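PDB 1ORN: endonuclease III from Geobacillus stearothermophilus, which excises oxidised pyrimidines from DNA as a bifunctional glycosylase and AP lyase of base excision repair, carrying a [4Fe-4S] cluster. Local coordinates for a contact of chain A with DNA. Sequence-based numbering; all coordinates share one arbitrary frame.

A contact of chain A with DNA. Residues 45, 81, 83-88. With nucleotides of chain B; nucleotides of chain C.
The loop through Gly84 and Leu85, between the 3-10 helix 81-83 and helix 86-103, enters the DNA beside the unpaired DG6 of chain B, while Gln45, from a separate loop, comes in from the side of the opposite strand, chain C. Leu85, its CG anti to the carbonyl carbon (chi1 -55°), lays its branched end on one face of the estranged guanine: CD2 sits 3.4 Å from the centroid of the five-membered ring and CG over the six-membered one. CD2 meets O2 of DC5 and CD1 lies near N2 of DG8, so the leucine wedges between the guanine and the neighbouring DC5-DG8 pair. The Watson-Crick edge is read by backbone: Gln45 O accepts from both N1 (2.8 Å) and N2 of DG6, which lie in its carbonyl plane, and Ile83 O takes N2 from the sugar edge. Leu85 N donates a hydrogen bond to the deoxyribose O4' of DG6 at 2.7 Å. Gln45, bent at chi2 (-56°), passes CG over the six-membered ring of DG8; NE2 reaches that sugar's O4' at 3.1 Å, and waters link the amide to the phosphate. An alanine here would probably weaken the hold on DG8, losing the cover of its base and the amide's bonds. Opening helix 86-103, Arg87 N and Asn88 N share OP1 of DG6, while Arg87 NH1 forms a salt bridge with OP2 (2.9 Å), which lies in the guanidinium plane. Leu85 and Gln45 fill the disrupted stack, and the backbone and phosphate bonds hold the orphaned guanine, probably helping keep the lesion strand opened for catalysis.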
ATOM      1  N   GLN A  45       1.110  -3.502   8.068  1.00 28.38           N
ATOM      2  CA  GLN A  45       1.052  -4.789   8.771  1.00 28.62           C
ATOM      3  C   GLN A  45      -0.317  -5.085   9.384  1.00 30.96           C
ATOM      4  O   GLN A  45      -0.404  -5.699  10.453  1.00 31.53           O
ATOM      5  CB  GLN A  45       2.118  -4.836   9.873  1.00 29.30           C
ATOM      6  CG  GLN A  45       3.511  -4.460   9.405  1.00 28.72           C
ATOM      7  CD  GLN A  45       3.992  -5.303   8.245  1.00 28.66           C
ATOM      8  OE1 GLN A  45       3.992  -6.537   8.311  1.00 30.64           O
ATOM      9  NE2 GLN A  45       4.416  -4.640   7.166  1.00 28.91           N
ATOM     10  N   ARG A  81      -6.634   0.313  19.271  1.00 39.26           N
ATOM     11  CA  ARG A  81      -6.046  -0.919  19.794  1.00 40.37           C
ATOM     12  C   ARG A  81      -6.193  -2.152  18.899  1.00 38.86           C
ATOM     13  O   ARG A  81      -5.261  -2.947  18.787  1.00 39.83           O
ATOM     14  CB  ARG A  81      -6.627  -1.231  21.178  1.00 42.54           C
ATOM     15  CG  ARG A  81      -6.083  -2.508  21.796  1.00 45.78           C
ATOM     16  CD  ARG A  81      -6.657  -2.757  23.187  1.00 46.59           C
ATOM     17  NE  ARG A  81      -6.203  -4.034  23.731  1.00 50.40           N
ATOM     18  CZ  ARG A  81      -6.565  -5.223  23.255  1.00 51.37           C
ATOM     19  NH1 ARG A  81      -7.394  -5.303  22.221  1.00 53.01           N
ATOM     20  NH2 ARG A  81      -6.093  -6.334  23.805  1.00 52.82           N
ATOM     21  N   ILE A  83      -6.049  -2.481  15.822  1.00 36.29           N
ATOM     22  CA  ILE A  83      -5.196  -2.449  14.637  1.00 35.31           C
ATOM     23  C   ILE A  83      -3.890  -3.208  14.894  1.00 35.94           C
ATOM     24  O   ILE A  83      -3.312  -3.812  13.984  1.00 33.70           O
ATOM     25  CB  ILE A  83      -4.838  -0.978  14.258  1.00 36.45           C
ATOM     26  CG1 ILE A  83      -6.102  -0.203  13.865  1.00 36.63           C
ATOM     27  CG2 ILE A  83      -3.820  -0.956  13.122  1.00 35.82           C
ATOM     28  CD1 ILE A  83      -6.754  -0.675  12.588  1.00 36.73           C
ATOM     29  N   GLY A  84      -3.438  -3.183  16.144  1.00 34.28           N
ATOM     30  CA  GLY A  84      -2.181  -3.822  16.486  1.00 35.29           C
ATOM     31  C   GLY A  84      -1.124  -2.741  16.347  1.00 35.96           C
ATOM     32  O   GLY A  84      -1.417  -1.681  15.785  1.00 37.36           O
ATOM     33  N   LEU A  85       0.090  -2.981  16.843  1.00 35.24           N
ATOM     34  CA  LEU A  85       1.160  -1.981  16.764  1.00 35.17           C
ATOM     35  C   LEU A  85       0.581  -0.624  17.164  1.00 35.39           C
ATOM     36  O   LEU A  85       1.054   0.427  16.716  1.00 34.29           O
ATOM     37  CB  LEU A  85       1.712  -1.899  15.328  1.00 35.06           C
ATOM     38  CG  LEU A  85       2.207  -3.197  14.675  1.00 36.00           C
ATOM     39  CD1 LEU A  85       2.785  -2.900  13.294  1.00 34.38           C
ATOM     40  CD2 LEU A  85       3.273  -3.840  15.551  1.00 34.50           C
ATOM     41  N   TYR A  86      -0.431  -0.659  18.029  1.00 35.91           N
ATOM     42  CA  TYR A  86      -1.140   0.543  18.458  1.00 38.85           C
ATOM     43  C   TYR A  86      -0.395   1.562  19.303  1.00 37.42           C
ATOM     44  O   TYR A  86      -0.751   2.742  19.299  1.00 37.33           O
ATOM     45  CB  TYR A  86      -2.439   0.161  19.173  1.00 42.10           C
ATOM     46  CG  TYR A  86      -2.242  -0.572  20.480  1.00 45.03           C
ATOM     47  CD1 TYR A  86      -1.959  -1.937  20.504  1.00 47.48           C
ATOM     48  CD2 TYR A  86      -2.336   0.104  21.696  1.00 46.68           C
ATOM     49  CE1 TYR A  86      -1.776  -2.611  21.708  1.00 48.25           C
ATOM     50  CE2 TYR A  86      -2.155  -0.558  22.903  1.00 48.05           C
ATOM     51  CZ  TYR A  86      -1.877  -1.912  22.902  1.00 49.07           C
ATOM     52  OH  TYR A  86      -1.710  -2.571  24.098  1.00 50.40           O
ATOM     53  N   ARG A  87       0.626   1.133  20.034  1.00 35.90           N
ATOM     54  CA  ARG A  87       1.362   2.080  20.850  1.00 36.63           C
ATOM     55  C   ARG A  87       2.201   2.977  19.952  1.00 35.22           C
ATOM     56  O   ARG A  87       2.150   4.200  20.064  1.00 36.04           O
ATOM     57  CB  ARG A  87       2.251   1.354  21.857  1.00 38.29           C
ATOM     58  CG  ARG A  87       1.478   0.507  22.851  1.00 41.26           C
ATOM     59  CD  ARG A  87       2.287   0.303  24.118  1.00 44.83           C
ATOM     60  NE  ARG A  87       1.611  -0.573  25.069  1.00 46.18           N
ATOM     61  CZ  ARG A  87       1.490  -1.887  24.916  1.00 48.88           C
ATOM     62  NH1 ARG A  87       2.004  -2.487  23.848  1.00 48.71           N
ATOM     63  NH2 ARG A  87       0.858  -2.603  25.836  1.00 48.97           N
ATOM     64  N   ASN A  88       2.957   2.370  19.045  1.00 34.57           N
ATOM     65  CA  ASN A  88       3.783   3.152  18.138  1.00 34.34           C
ATOM     66  C   ASN A  88       2.931   3.972  17.173  1.00 33.27           C
ATOM     67  O   ASN A  88       3.240   5.129  16.898  1.00 35.62           O
ATOM     68  CB  ASN A  88       4.740   2.246  17.359  1.00 36.90           C
ATOM     69  CG  ASN A  88       5.844   1.664  18.240  1.00 39.93           C
ATOM     70  OD1 ASN A  88       6.328   2.326  19.158  1.00 42.92           O
ATOM     71  ND2 ASN A  88       6.253   0.436  17.953  1.00 40.48           N
TER
ATOM     72  P    DC B   5       8.529  -5.364  21.806  1.00 51.65           P
ATOM     73  OP1  DC B   5       8.423  -4.718  23.138  1.00 51.45           O
ATOM     74  OP2  DC B   5       8.315  -6.828  21.676  1.00 49.55           O
ATOM     75  O5'  DC B   5       7.533  -4.615  20.814  1.00 47.80           O
ATOM     76  C5'  DC B   5       7.690  -3.223  20.565  1.00 44.49           C
ATOM     77  C4'  DC B   5       6.802  -2.788  19.423  1.00 41.30           C
ATOM     78  O4'  DC B   5       7.334  -3.233  18.148  1.00 39.23           O
ATOM     79  C3'  DC B   5       5.360  -3.303  19.487  1.00 40.63           C
ATOM     80  O3'  DC B   5       4.481  -2.248  19.094  1.00 41.31           O
ATOM     81  C2'  DC B   5       5.333  -4.378  18.414  1.00 39.31           C
ATOM     82  C1'  DC B   5       6.253  -3.746  17.392  1.00 39.48           C
ATOM     83  N1   DC B   5       6.780  -4.612  16.325  1.00 38.30           N
ATOM     84  C2   DC B   5       6.813  -4.100  15.024  1.00 36.11           C
ATOM     85  O2   DC B   5       6.447  -2.930  14.833  1.00 37.19           O
ATOM     86  N3   DC B   5       7.243  -4.884  14.014  1.00 35.15           N
ATOM     87  C4   DC B   5       7.646  -6.130  14.261  1.00 36.93           C
ATOM     88  N4   DC B   5       8.049  -6.866  13.222  1.00 36.27           N
ATOM     89  C5   DC B   5       7.650  -6.675  15.582  1.00 37.24           C
ATOM     90  C6   DC B   5       7.215  -5.885  16.578  1.00 38.65           C
ATOM     91  P    DG B   6       3.236  -1.852  20.026  1.00 43.29           P
ATOM     92  OP1  DG B   6       2.779  -0.505  19.579  1.00 44.57           O
ATOM     93  OP2  DG B   6       3.614  -2.065  21.447  1.00 45.44           O
ATOM     94  O5'  DG B   6       2.107  -2.903  19.637  1.00 43.06           O
ATOM     95  C5'  DG B   6       2.043  -4.198  20.242  1.00 42.04           C
ATOM     96  C4'  DG B   6       0.864  -4.956  19.678  1.00 41.77           C
ATOM     97  O4'  DG B   6       1.026  -5.128  18.249  1.00 40.59           O
ATOM     98  C3'  DG B   6       0.600  -6.357  20.231  1.00 42.65           C
ATOM     99  O3'  DG B   6      -0.815  -6.560  20.197  1.00 44.81           O
ATOM    100  C2'  DG B   6       1.213  -7.255  19.170  1.00 41.51           C
ATOM    101  C1'  DG B   6       0.819  -6.491  17.919  1.00 39.32           C
ATOM    102  N9   DG B   6       1.579  -6.786  16.708  1.00 38.60           N
ATOM    103  C8   DG B   6       2.886  -7.200  16.625  1.00 39.60           C
ATOM    104  N7   DG B   6       3.294  -7.366  15.395  1.00 36.82           N
ATOM    105  C5   DG B   6       2.188  -7.044  14.618  1.00 36.19           C
ATOM    106  C6   DG B   6       2.030  -7.028  13.209  1.00 35.03           C
ATOM    107  O6   DG B   6       2.864  -7.301  12.341  1.00 34.74           O
ATOM    108  N1   DG B   6       0.742  -6.645  12.841  1.00 33.13           N
ATOM    109  C2   DG B   6      -0.266  -6.314  13.720  1.00 35.80           C
ATOM    110  N2   DG B   6      -1.455  -5.978  13.172  1.00 35.37           N
ATOM    111  N3   DG B   6      -0.126  -6.317  15.035  1.00 37.09           N
ATOM    112  C4   DG B   6       1.119  -6.689  15.413  1.00 37.44           C
ATOM    113  P    DT B   7      -1.579  -7.175  21.469  1.00 48.38           P
ATOM    114  OP1  DT B   7      -1.370  -6.251  22.614  1.00 47.67           O
ATOM    115  OP2  DT B   7      -1.202  -8.606  21.598  1.00 49.30           O
ATOM    116  O5'  DT B   7      -3.102  -7.091  21.019  1.00 47.05           O
ATOM    117  C5'  DT B   7      -3.643  -5.855  20.561  1.00 48.13           C
ATOM    118  C4'  DT B   7      -4.454  -6.060  19.302  1.00 46.81           C
ATOM    119  O4'  DT B   7      -3.599  -6.393  18.178  1.00 44.61           O
ATOM    120  C3'  DT B   7      -5.519  -7.155  19.374  1.00 46.94           C
ATOM    121  O3'  DT B   7      -6.746  -6.646  18.848  1.00 49.11           O
ATOM    122  C2'  DT B   7      -4.964  -8.261  18.489  1.00 45.83           C
ATOM    123  C1'  DT B   7      -4.155  -7.483  17.461  1.00 44.25           C
ATOM    124  N1   DT B   7      -3.044  -8.233  16.828  1.00 43.27           N
ATOM    125  C2   DT B   7      -2.985  -8.283  15.445  1.00 42.09           C
ATOM    126  O2   DT B   7      -3.810  -7.750  14.722  1.00 43.00           O
ATOM    127  N3   DT B   7      -1.914  -8.985  14.941  1.00 41.11           N
ATOM    128  C4   DT B   7      -0.921  -9.625  15.658  1.00 39.48           C
ATOM    129  O4   DT B   7      -0.012 -10.201  15.066  1.00 38.45           O
ATOM    130  C5   DT B   7      -1.053  -9.546  17.097  1.00 39.89           C
ATOM    131  C7   DT B   7      -0.038 -10.229  17.956  1.00 41.69           C
ATOM    132  C6   DT B   7      -2.091  -8.861  17.602  1.00 41.53           C
TER
ATOM    133  P    DG C   8       2.117  -4.145   4.310  1.00 25.40           P
ATOM    134  OP1  DG C   8       3.148  -4.875   3.535  1.00 26.35           O
ATOM    135  OP2  DG C   8       1.330  -4.874   5.351  1.00 25.86           O
ATOM    136  O5'  DG C   8       2.792  -2.893   5.021  1.00 26.13           O
ATOM    137  C5'  DG C   8       3.855  -2.174   4.396  1.00 24.63           C
ATOM    138  C4'  DG C   8       4.310  -1.068   5.315  1.00 24.84           C
ATOM    139  O4'  DG C   8       4.690  -1.627   6.594  1.00 27.46           O
ATOM    140  C3'  DG C   8       5.484  -0.207   4.860  1.00 24.59           C
ATOM    141  O3'  DG C   8       5.169   1.124   5.265  1.00 24.55           O
ATOM    142  C2'  DG C   8       6.666  -0.787   5.629  1.00 23.81           C
ATOM    143  C1'  DG C   8       6.028  -1.276   6.921  1.00 26.51           C
ATOM    144  N9   DG C   8       6.646  -2.460   7.512  1.00 24.78           N
ATOM    145  C8   DG C   8       7.201  -3.530   6.855  1.00 26.76           C
ATOM    146  N7   DG C   8       7.617  -4.469   7.665  1.00 29.94           N
ATOM    147  C5   DG C   8       7.327  -3.983   8.933  1.00 29.13           C
ATOM    148  C6   DG C   8       7.536  -4.568  10.219  1.00 31.42           C
ATOM    149  O6   DG C   8       8.006  -5.676  10.495  1.00 34.00           O
ATOM    150  N1   DG C   8       7.118  -3.720  11.239  1.00 31.15           N
ATOM    151  C2   DG C   8       6.560  -2.478  11.053  1.00 31.54           C
ATOM    152  N2   DG C   8       6.227  -1.806  12.165  1.00 30.91           N
ATOM    153  N3   DG C   8       6.343  -1.932   9.861  1.00 30.12           N
ATOM    154  C4   DG C   8       6.749  -2.734   8.856  1.00 29.88           C
TER
HETATM  155  O   HOH W   1       2.281  -7.273   6.286  1.00 29.44           O
HETATM  156  O   HOH W   2       5.453  -5.605   4.576  1.00 30.38           O